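Local structure of actin binding protein family protein (Entamoeba histolytica HM-1:IMSS, 6K2F) at residues 45-58 with 121-133. The protein probably binds actin monomers through its ADF-homology domains, of which this is the N-terminal one, and so restrains actin polymerization. Residues are numbered along the deposited sequence; the frame is centred on the assembly and turned at random.
Sequences FDADLDLVLKYLVE and TVFSDFGKSGYEA
Leu49 and Leu56 reach across to the aromatic residues of 121-133. CD1 of Leu49 lies 3.6 Å from CD2 of Tyr131, and the ring of Phe45 turns its edge toward the face of the same tyrosine in an offset edge-to-face pair, planes at 75°, its CE2 coming 3.8 Å from CE2 of Tyr131. Phe45 is placed for this by its CG standing anti to the backbone N (chi1 168°). Seven residues after Leu49, CB of Leu56 sits over one face of Phe123, 3.8 Å from the ring centroid in a CH-pi contact, while its CD1 packs against CD2 of Phe126. The edge of Phe123 runs up to the backbone at Val57 and Glu58, and CD2 of Leu53 abuts the Phe123 carbonyl. Beneath this layer, Leu49 and Val52 rest on Phe66, and Phe126 and Tyr131 on Ile118, joining both segments to the central sheet of the ADF-homology fold.

Between the two apolar patches the backbones close in at Gly127, whose CA approaches Leu49 O at 3.4 Å in a C-H...O contact; a water also links Leu49 O to Gly127 N. Outward, OD1 of Asp50 accepts a nearly straight hydrogen bond from Lys128 N (2.8 Å, 169°), the donor lying above the carboxylate plane. A second water donates to OD1 and accepts from Ser129 N. The aliphatic chain of Lys128 crosses Asp46.

Asp50 thus serves the amino end of helix 127-137, where its negative charge would be expected to interact favourably with the helix dipole; Tyr131 also joins this helix to 45-58, and Phe123 and Phe126 the turn before it.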
loop_
_atom_site.group_PDB
_atom_site.type_symbol
_atom_site.label_atom_id
_atom_site.label_comp_id
_atom_site.label_asym_id
_atom_site.label_seq_id
_atom_site.Cartn_x
_atom_site.Cartn_y
_atom_site.Cartn_z
ATOM N N PHE A 45 7.633 1.460 -0.261
ATOM C CA PHE A 45 8.054 0.718 0.952
ATOM C C PHE A 45 8.778 1.670 1.906
ATOM O O PHE A 45 8.498 1.684 3.107
ATOM C CB PHE A 45 8.956 -0.441 0.535
ATOM C CG PHE A 45 9.691 -1.109 1.665
ATOM C CD1 PHE A 45 9.081 -2.111 2.390
ATOM C CD2 PHE A 45 10.985 -0.749 1.994
ATOM C CE1 PHE A 45 9.756 -2.769 3.401
ATOM C CE2 PHE A 45 11.656 -1.405 3.013
ATOM C CZ PHE A 45 11.039 -2.403 3.720
ATOM N N ASP A 46 9.708 2.454 1.364
ATOM C CA ASP A 46 10.577 3.328 2.192
ATOM C C ASP A 46 9.718 4.343 2.955
ATOM O O ASP A 46 9.884 4.462 4.185
ATOM C CB ASP A 46 11.612 4.038 1.325
ATOM C CG ASP A 46 12.685 3.113 0.768
ATOM O OD1 ASP A 46 13.010 2.097 1.415
ATOM O OD2 ASP A 46 13.187 3.410 -0.319
ATOM N N ALA A 47 8.825 5.048 2.253
ATOM C CA ALA A 47 7.902 6.035 2.853
ATOM C C ALA A 47 7.029 5.330 3.891
ATOM O O ALA A 47 6.822 5.863 4.994
ATOM C CB ALA A 47 7.046 6.660 1.784
ATOM N N ASP A 48 6.543 4.138 3.564
ATOM C CA ASP A 48 5.558 3.460 4.431
ATOM C C ASP A 48 6.205 3.052 5.762
ATOM O O ASP A 48 5.473 2.913 6.762
ATOM C CB ASP A 48 4.907 2.261 3.742
ATOM C CG ASP A 48 3.911 2.599 2.638
ATOM O OD1 ASP A 48 3.702 3.817 2.310
ATOM O OD2 ASP A 48 3.347 1.620 2.089
ATOM N N LEU A 49 7.528 2.860 5.805
ATOM C CA LEU A 49 8.176 2.466 7.079
ATOM C C LEU A 49 7.845 3.505 8.153
ATOM O O LEU A 49 7.672 3.121 9.322
ATOM C CB LEU A 49 9.688 2.311 6.889
ATOM C CG LEU A 49 10.113 0.999 6.230
ATOM C CD1 LEU A 49 11.566 1.065 5.788
ATOM C CD2 LEU A 49 9.879 -0.166 7.178
ATOM N N ASP A 50 7.761 4.782 7.778
ATOM C CA ASP A 50 7.536 5.854 8.774
ATOM C C ASP A 50 6.091 5.801 9.295
ATOM O O ASP A 50 5.841 6.351 10.405
ATOM C CB ASP A 50 7.908 7.210 8.191
ATOM C CG ASP A 50 9.409 7.427 8.126
ATOM O OD1 ASP A 50 10.133 6.759 8.890
ATOM O OD2 ASP A 50 9.849 8.285 7.327
ATOM N N LEU A 51 5.155 5.190 8.565
ATOM C CA LEU A 51 3.736 5.116 9.035
ATOM C C LEU A 51 3.637 4.315 10.332
ATOM O O LEU A 51 2.709 4.566 11.113
ATOM C CB LEU A 51 2.861 4.480 7.952
ATOM C CG LEU A 51 2.745 5.288 6.666
ATOM C CD1 LEU A 51 1.960 4.503 5.626
ATOM C CD2 LEU A 51 2.099 6.645 6.931
ATOM N N VAL A 52 4.559 3.392 10.576
ATOM C CA VAL A 52 4.552 2.560 11.807
ATOM C C VAL A 52 4.531 3.471 13.034
ATOM O O VAL A 52 3.858 3.123 14.037
ATOM C CB VAL A 52 5.766 1.625 11.834
ATOM C CG1 VAL A 52 5.980 1.029 13.229
ATOM C CG2 VAL A 52 5.607 0.551 10.779
ATOM N N LEU A 53 5.252 4.586 12.978
ATOM C CA LEU A 53 5.429 5.475 14.156
ATOM C C LEU A 53 4.082 6.039 14.621
ATOM O O LEU A 53 3.997 6.451 15.811
ATOM C CB LEU A 53 6.410 6.580 13.773
ATOM C CG LEU A 53 7.794 6.119 13.336
ATOM C CD1 LEU A 53 8.658 7.310 12.944
ATOM C CD2 LEU A 53 8.458 5.323 14.433
ATOM N N LYS A 54 3.093 6.116 13.728
ATOM C CA LYS A 54 1.738 6.634 14.037
ATOM C C LYS A 54 0.911 5.600 14.824
ATOM O O LYS A 54 -0.097 5.990 15.428
ATOM C CB LYS A 54 0.971 6.924 12.744
ATOM C CG LYS A 54 1.480 8.066 11.877
ATOM C CD LYS A 54 0.495 8.393 10.756
ATOM C CE LYS A 54 0.610 9.802 10.207
ATOM N NZ LYS A 54 1.797 9.955 9.332
ATOM N N TYR A 55 1.299 4.325 14.797
ATOM C CA TYR A 55 0.514 3.214 15.378
ATOM C C TYR A 55 1.083 2.732 16.706
ATOM O O TYR A 55 0.313 2.218 17.503
ATOM C CB TYR A 55 0.498 2.062 14.381
ATOM C CG TYR A 55 -0.421 2.328 13.218
ATOM C CD1 TYR A 55 -0.004 3.053 12.116
ATOM C CD2 TYR A 55 -1.732 1.896 13.232
ATOM C CE1 TYR A 55 -0.858 3.332 11.061
ATOM C CE2 TYR A 55 -2.592 2.137 12.168
ATOM C CZ TYR A 55 -2.150 2.845 11.066
ATOM O OH TYR A 55 -3.017 3.091 10.036
ATOM N N LEU A 56 2.374 2.904 16.947
ATOM C CA LEU A 56 2.945 2.469 18.241
ATOM C C LEU A 56 2.377 3.329 19.368
ATOM O O LEU A 56 2.082 4.534 19.177
ATOM C CB LEU A 56 4.472 2.523 18.192
ATOM C CG LEU A 56 5.130 1.657 17.109
ATOM C CD1 LEU A 56 6.648 1.776 17.148
ATOM C CD2 LEU A 56 4.720 0.191 17.244
ATOM N N VAL A 57 2.183 2.716 20.523
ATOM C CA VAL A 57 1.714 3.431 21.734
ATOM C C VAL A 57 2.819 3.306 22.780
ATOM O O VAL A 57 3.189 2.188 23.115
ATOM C CB VAL A 57 0.389 2.862 22.260
ATOM C CG1 VAL A 57 -0.017 3.566 23.530
ATOM C CG2 VAL A 57 -0.723 2.959 21.220
ATOM N N GLU A 58 3.368 4.425 23.231
ATOM C CA GLU A 58 4.569 4.375 24.106
ATOM C C GLU A 58 4.260 3.550 25.362
ATOM O O GLU A 58 3.205 3.759 25.999
ATOM C CB GLU A 58 5.080 5.777 24.422
ATOM C CG GLU A 58 6.387 5.779 25.204
ATOM C CD GLU A 58 6.273 5.601 26.703
ATOM O OE1 GLU A 58 5.170 5.842 27.269
ATOM O OE2 GLU A 58 7.313 5.329 27.346
ATOM N N THR A 121 12.869 -1.264 21.225
ATOM C CA THR A 121 12.359 -0.887 22.576
ATOM C C THR A 121 11.889 0.560 22.593
ATOM O O THR A 121 11.330 0.963 23.610
ATOM C CB THR A 121 13.423 -1.153 23.644
ATOM O OG1 THR A 121 14.500 -0.223 23.464
ATOM C CG2 THR A 121 13.928 -2.584 23.580
ATOM N N VAL A 122 12.155 1.320 21.536
ATOM C CA VAL A 122 11.763 2.758 21.443
ATOM C C VAL A 122 11.253 2.981 20.018
ATOM O O VAL A 122 11.627 2.206 19.103
ATOM C CB VAL A 122 12.935 3.689 21.794
ATOM C CG1 VAL A 122 13.362 3.568 23.237
ATOM C CG2 VAL A 122 14.127 3.408 20.917
ATOM N N PHE A 123 10.431 3.994 19.824
ATOM C CA PHE A 123 9.886 4.342 18.494
ATOM C C PHE A 123 11.014 4.548 17.484
ATOM O O PHE A 123 10.870 4.150 16.300
ATOM C CB PHE A 123 9.052 5.609 18.562
ATOM C CG PHE A 123 7.686 5.482 19.193
ATOM C CD1 PHE A 123 7.365 4.470 20.080
ATOM C CD2 PHE A 123 6.736 6.448 18.907
ATOM C CE1 PHE A 123 6.106 4.404 20.634
ATOM C CE2 PHE A 123 5.471 6.377 19.463
ATOM C CZ PHE A 123 5.163 5.355 20.317
ATOM N N SER A 124 12.121 5.127 17.912
ATOM C CA SER A 124 13.250 5.495 17.028
ATOM C C SER A 124 13.987 4.232 16.540
ATOM O O SER A 124 14.845 4.361 15.640
ATOM C CB SER A 124 14.167 6.476 17.717
ATOM O OG SER A 124 14.776 5.921 18.876
ATOM N N ASP A 125 13.677 3.055 17.077
ATOM C CA ASP A 125 14.167 1.768 16.517
ATOM C C ASP A 125 13.429 1.383 15.238
ATOM O O ASP A 125 13.861 0.405 14.567
ATOM C CB ASP A 125 14.067 0.621 17.511
ATOM C CG ASP A 125 15.064 0.713 18.647
ATOM O OD1 ASP A 125 16.172 1.323 18.463
ATOM O OD2 ASP A 125 14.727 0.187 19.739
ATOM N N PHE A 126 12.361 2.092 14.913
ATOM C CA PHE A 126 11.511 1.808 13.740
ATOM C C PHE A 126 11.509 3.024 12.830
ATOM O O PHE A 126 12.395 3.893 12.937
ATOM C CB PHE A 126 10.152 1.326 14.251
ATOM C CG PHE A 126 10.262 0.120 15.150
ATOM C CD1 PHE A 126 10.567 -1.127 14.629
ATOM C CD2 PHE A 126 10.050 0.210 16.519
ATOM C CE1 PHE A 126 10.692 -2.244 15.440
ATOM C CE2 PHE A 126 10.136 -0.922 17.327
ATOM C CZ PHE A 126 10.458 -2.147 16.793
ATOM N N GLY A 127 10.537 3.073 11.925
ATOM C CA GLY A 127 10.583 4.018 10.807
ATOM C C GLY A 127 11.712 3.690 9.843
ATOM O O GLY A 127 12.446 2.698 10.017
ATOM N N LYS A 128 11.853 4.498 8.811
ATOM C CA LYS A 128 12.898 4.287 7.777
ATOM C C LYS A 128 14.288 4.330 8.433
ATOM O O LYS A 128 15.125 3.451 8.133
ATOM C CB LYS A 128 12.719 5.328 6.666
ATOM C CG LYS A 128 13.711 5.215 5.516
ATOM C CD LYS A 128 13.628 6.365 4.537
ATOM C CE LYS A 128 14.346 6.081 3.232
ATOM N NZ LYS A 128 15.770 5.723 3.440
ATOM N N SER A 129 14.546 5.310 9.304
ATOM C CA SER A 129 15.843 5.486 9.990
ATOM C C SER A 129 16.172 4.235 10.801
ATOM O O SER A 129 17.353 3.775 10.757
ATOM C CB SER A 129 15.831 6.703 10.877
ATOM O OG SER A 129 15.759 7.885 10.101
ATOM N N GLY A 130 15.189 3.736 11.553
ATOM C CA GLY A 130 15.396 2.569 12.415
ATOM C C GLY A 130 15.689 1.327 11.589
ATOM O O GLY A 130 16.562 0.513 11.978
ATOM N N TYR A 131 15.024 1.194 10.445
ATOM C CA TYR A 131 15.224 0.027 9.549
ATOM C C TYR A 131 16.641 0.057 8.976
ATOM O O TYR A 131 17.326 -0.986 8.930
ATOM C CB TYR A 131 14.181 0.044 8.431
ATOM C CG TYR A 131 14.231 -1.169 7.545
ATOM C CD1 TYR A 131 14.102 -2.435 8.088
ATOM C CD2 TYR A 131 14.470 -1.053 6.190
ATOM C CE1 TYR A 131 14.181 -3.563 7.289
ATOM C CE2 TYR A 131 14.542 -2.172 5.377
ATOM C CZ TYR A 131 14.403 -3.428 5.930
ATOM O OH TYR A 131 14.452 -4.532 5.133
ATOM N N GLU A 132 17.071 1.225 8.501
ATOM C CA GLU A 132 18.435 1.375 7.920
ATOM C C GLU A 132 19.471 1.047 9.004
ATOM O O GLU A 132 20.444 0.363 8.702
ATOM C CB GLU A 132 18.581 2.767 7.319
ATOM C CG GLU A 132 17.696 2.982 6.092
ATOM C CD GLU A 132 18.002 2.118 4.870
ATOM O OE1 GLU A 132 19.110 1.536 4.810
ATOM O OE2 GLU A 132 17.129 2.029 3.968
ATOM N N ALA A 133 19.234 1.463 10.249
ATOM C CA ALA A 133 20.159 1.190 11.373
ATOM C C ALA A 133 20.213 -0.314 11.640
ATOM O O ALA A 133 21.313 -0.833 11.877
ATOM C CB ALA A 133 19.733 1.952 12.604
HETATM O O HOH W 1 8.884 1.081 10.856
HETATM O O HOH W 2 12.720 7.445 9.915
#